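Long-range contact in Ras-3 from Cryphonectria parasitica (Cryphonectria parasitica, PDB 4KU4), which is a fungal small G protein of the Ras family, with the P-loop nucleotide-binding fold and a bound guanosine-5'-diphosphate: residues Pro137-Leu142 with Leu163-Cys169. Residues are numbered along the deposited sequence; the frame is centred on the assembly and turned at random.
Sequences PSLVVL and LAKKLGC
Leu-142 reaches from strand 140-145 across to helix 157-167 and lays its isobutyl end against the thiol of Cys-169, with both CG and CD1 of Leu-142 3.5 Å from SG of Cys-169. With CG of Leu-142 opposite the carbonyl carbon and CD1 extended (chi2 168°), CD1 of Leu-142 also lies 3.9 Å from CB of Ala-164, and CD2 of Leu-163 and CD1 of Leu-167 meet the same methyl more loosely. Cys-169 fills the corner between strand and helix end: its SG stands between backbone N and carbonyl carbon (chi1 69°) and faces Leu-142, while its CB lies 3.3 Å from O of Pro-137 and 4.1 Å from CB of Val-140. That same O of Pro-137 accepts the amide of Val-140 in the short 3-10 turn and is approached by the CA-H of Cys-169. CB of the partly exposed Pro-137 packs on the carbonyl oxygens of the helix end, 3.4 Å from O of Leu-167 and equally near O of Gly-168. No hydrogen bond crosses between the two segments; the helix end is closed within its own segment by a Schellman motif, in which N of Cys-169 donates to O of Ala-164 at 3.0 Å and Gly-168 takes positive phi, with a weak second bond from N of Gly-168 to O of Lys-165. The axes of residues 140-142 and 163-167 run nearly antiparallel, at 158°, within one beta-alpha-beta crossover of the Ras fold. Phe-108 of helix 98-118 packs on Leu-167 and Cys-169, Phe-89 and Ile-91 of strand 88-94 touch Val-140, and Gly-170 makes backbone hydrogen bonds with Val-140 and Leu-142, starting edge strand 170-173 beside strand 140-145.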
loop_
_atom_site.group_PDB
_atom_site.type_symbol
_atom_site.label_atom_id
_atom_site.label_comp_id
_atom_site.label_asym_id
_atom_site.label_seq_id
_atom_site.Cartn_x
_atom_site.Cartn_y
_atom_site.Cartn_z
ATOM N N PRO A 137 10.872 8.356 1.928
ATOM C CA PRO A 137 9.467 8.430 1.512
ATOM C C PRO A 137 9.155 7.622 0.260
ATOM O O PRO A 137 7.992 7.291 0.060
ATOM C CB PRO A 137 9.259 9.923 1.224
ATOM C CG PRO A 137 10.287 10.614 2.008
ATOM C CD PRO A 137 11.485 9.693 2.019
ATOM N N SER A 138 10.157 7.313 -0.563
ATOM C CA SER A 138 9.904 6.520 -1.762
ATOM C C SER A 138 9.538 5.064 -1.441
ATOM O O SER A 138 9.091 4.331 -2.318
ATOM C CB SER A 138 11.104 6.571 -2.723
ATOM O OG SER A 138 12.281 6.101 -2.091
ATOM N N LEU A 139 9.708 4.650 -0.186
ATOM C CA LEU A 139 9.364 3.278 0.207
ATOM C C LEU A 139 7.889 3.174 0.571
ATOM O O LEU A 139 7.404 2.131 1.027
ATOM C CB LEU A 139 10.250 2.793 1.370
ATOM C CG LEU A 139 11.753 2.774 1.060
ATOM C CD1 LEU A 139 12.550 2.114 2.157
ATOM C CD2 LEU A 139 12.002 2.063 -0.261
ATOM N N VAL A 140 7.180 4.277 0.371
ATOM C CA VAL A 140 5.750 4.336 0.596
ATOM C C VAL A 140 5.044 4.615 -0.718
ATOM O O VAL A 140 5.538 5.379 -1.545
ATOM C CB VAL A 140 5.384 5.474 1.580
ATOM C CG1 VAL A 140 3.895 5.544 1.773
ATOM C CG2 VAL A 140 6.097 5.265 2.907
ATOM N N VAL A 141 3.891 3.997 -0.915
ATOM C CA VAL A 141 3.046 4.379 -2.043
ATOM C C VAL A 141 1.656 4.728 -1.538
ATOM O O VAL A 141 1.063 3.986 -0.749
ATOM C CB VAL A 141 2.997 3.306 -3.182
ATOM C CG1 VAL A 141 2.513 1.959 -2.671
ATOM C CG2 VAL A 141 2.123 3.801 -4.359
ATOM N N LEU A 142 1.156 5.888 -1.954
ATOM C CA LEU A 142 -0.221 6.257 -1.671
ATOM C C LEU A 142 -1.089 5.713 -2.781
ATOM O O LEU A 142 -0.827 5.974 -3.954
ATOM C CB LEU A 142 -0.383 7.767 -1.630
ATOM C CG LEU A 142 0.198 8.585 -0.485
ATOM C CD1 LEU A 142 0.123 10.026 -0.928
ATOM C CD2 LEU A 142 -0.577 8.371 0.824
ATOM N N LEU A 163 -0.168 15.669 -3.714
ATOM C CA LEU A 163 0.159 15.337 -2.333
ATOM C C LEU A 163 1.367 14.403 -2.301
ATOM O O LEU A 163 2.372 14.674 -1.600
ATOM C CB LEU A 163 -1.022 14.685 -1.614
ATOM C CG LEU A 163 -0.718 14.348 -0.148
ATOM C CD1 LEU A 163 -0.365 15.607 0.646
ATOM C CD2 LEU A 163 -1.898 13.644 0.468
ATOM N N ALA A 164 1.308 13.323 -3.081
ATOM C CA ALA A 164 2.435 12.401 -3.112
ATOM C C ALA A 164 3.746 13.082 -3.499
ATOM O O ALA A 164 4.784 12.790 -2.926
ATOM C CB ALA A 164 2.153 11.217 -4.021
ATOM N N LYS A 165 3.692 13.997 -4.461
ATOM C CA LYS A 165 4.883 14.741 -4.844
ATOM C C LYS A 165 5.391 15.620 -3.705
ATOM O O LYS A 165 6.593 15.698 -3.443
ATOM C CB LYS A 165 4.615 15.549 -6.108
ATOM C CG LYS A 165 4.681 14.681 -7.382
ATOM C CD LYS A 165 6.112 14.246 -7.643
ATOM C CE LYS A 165 6.226 13.315 -8.849
ATOM N NZ LYS A 165 5.412 12.079 -8.659
ATOM N N LYS A 166 4.469 16.279 -3.024
ATOM C CA LYS A 166 4.825 17.081 -1.860
ATOM C C LYS A 166 5.543 16.240 -0.795
ATOM O O LYS A 166 6.524 16.687 -0.208
ATOM C CB LYS A 166 3.575 17.755 -1.292
ATOM C CG LYS A 166 3.706 18.321 0.131
ATOM C CD LYS A 166 2.366 18.868 0.589
ATOM C CE LYS A 166 2.308 19.022 2.091
ATOM N NZ LYS A 166 3.129 20.170 2.530
ATOM N N LEU A 167 5.069 15.015 -0.572
ATOM C CA LEU A 167 5.599 14.162 0.495
ATOM C C LEU A 167 6.844 13.354 0.095
ATOM O O LEU A 167 7.560 12.852 0.953
ATOM C CB LEU A 167 4.505 13.217 1.020
ATOM C CG LEU A 167 3.199 13.870 1.493
ATOM C CD1 LEU A 167 2.162 12.828 1.870
ATOM C CD2 LEU A 167 3.449 14.795 2.675
ATOM N N GLY A 168 7.089 13.231 -1.205
ATOM C CA GLY A 168 8.189 12.422 -1.707
ATOM C C GLY A 168 7.845 10.958 -1.931
ATOM O O GLY A 168 8.735 10.141 -2.138
ATOM N N CYS A 169 6.560 10.619 -1.923
ATOM C CA CYS A 169 6.163 9.211 -2.058
ATOM C C CYS A 169 5.511 8.902 -3.403
ATOM O O CYS A 169 5.315 9.777 -4.229
ATOM C CB CYS A 169 5.236 8.793 -0.905
ATOM S SG CYS A 169 3.580 9.556 -0.927
#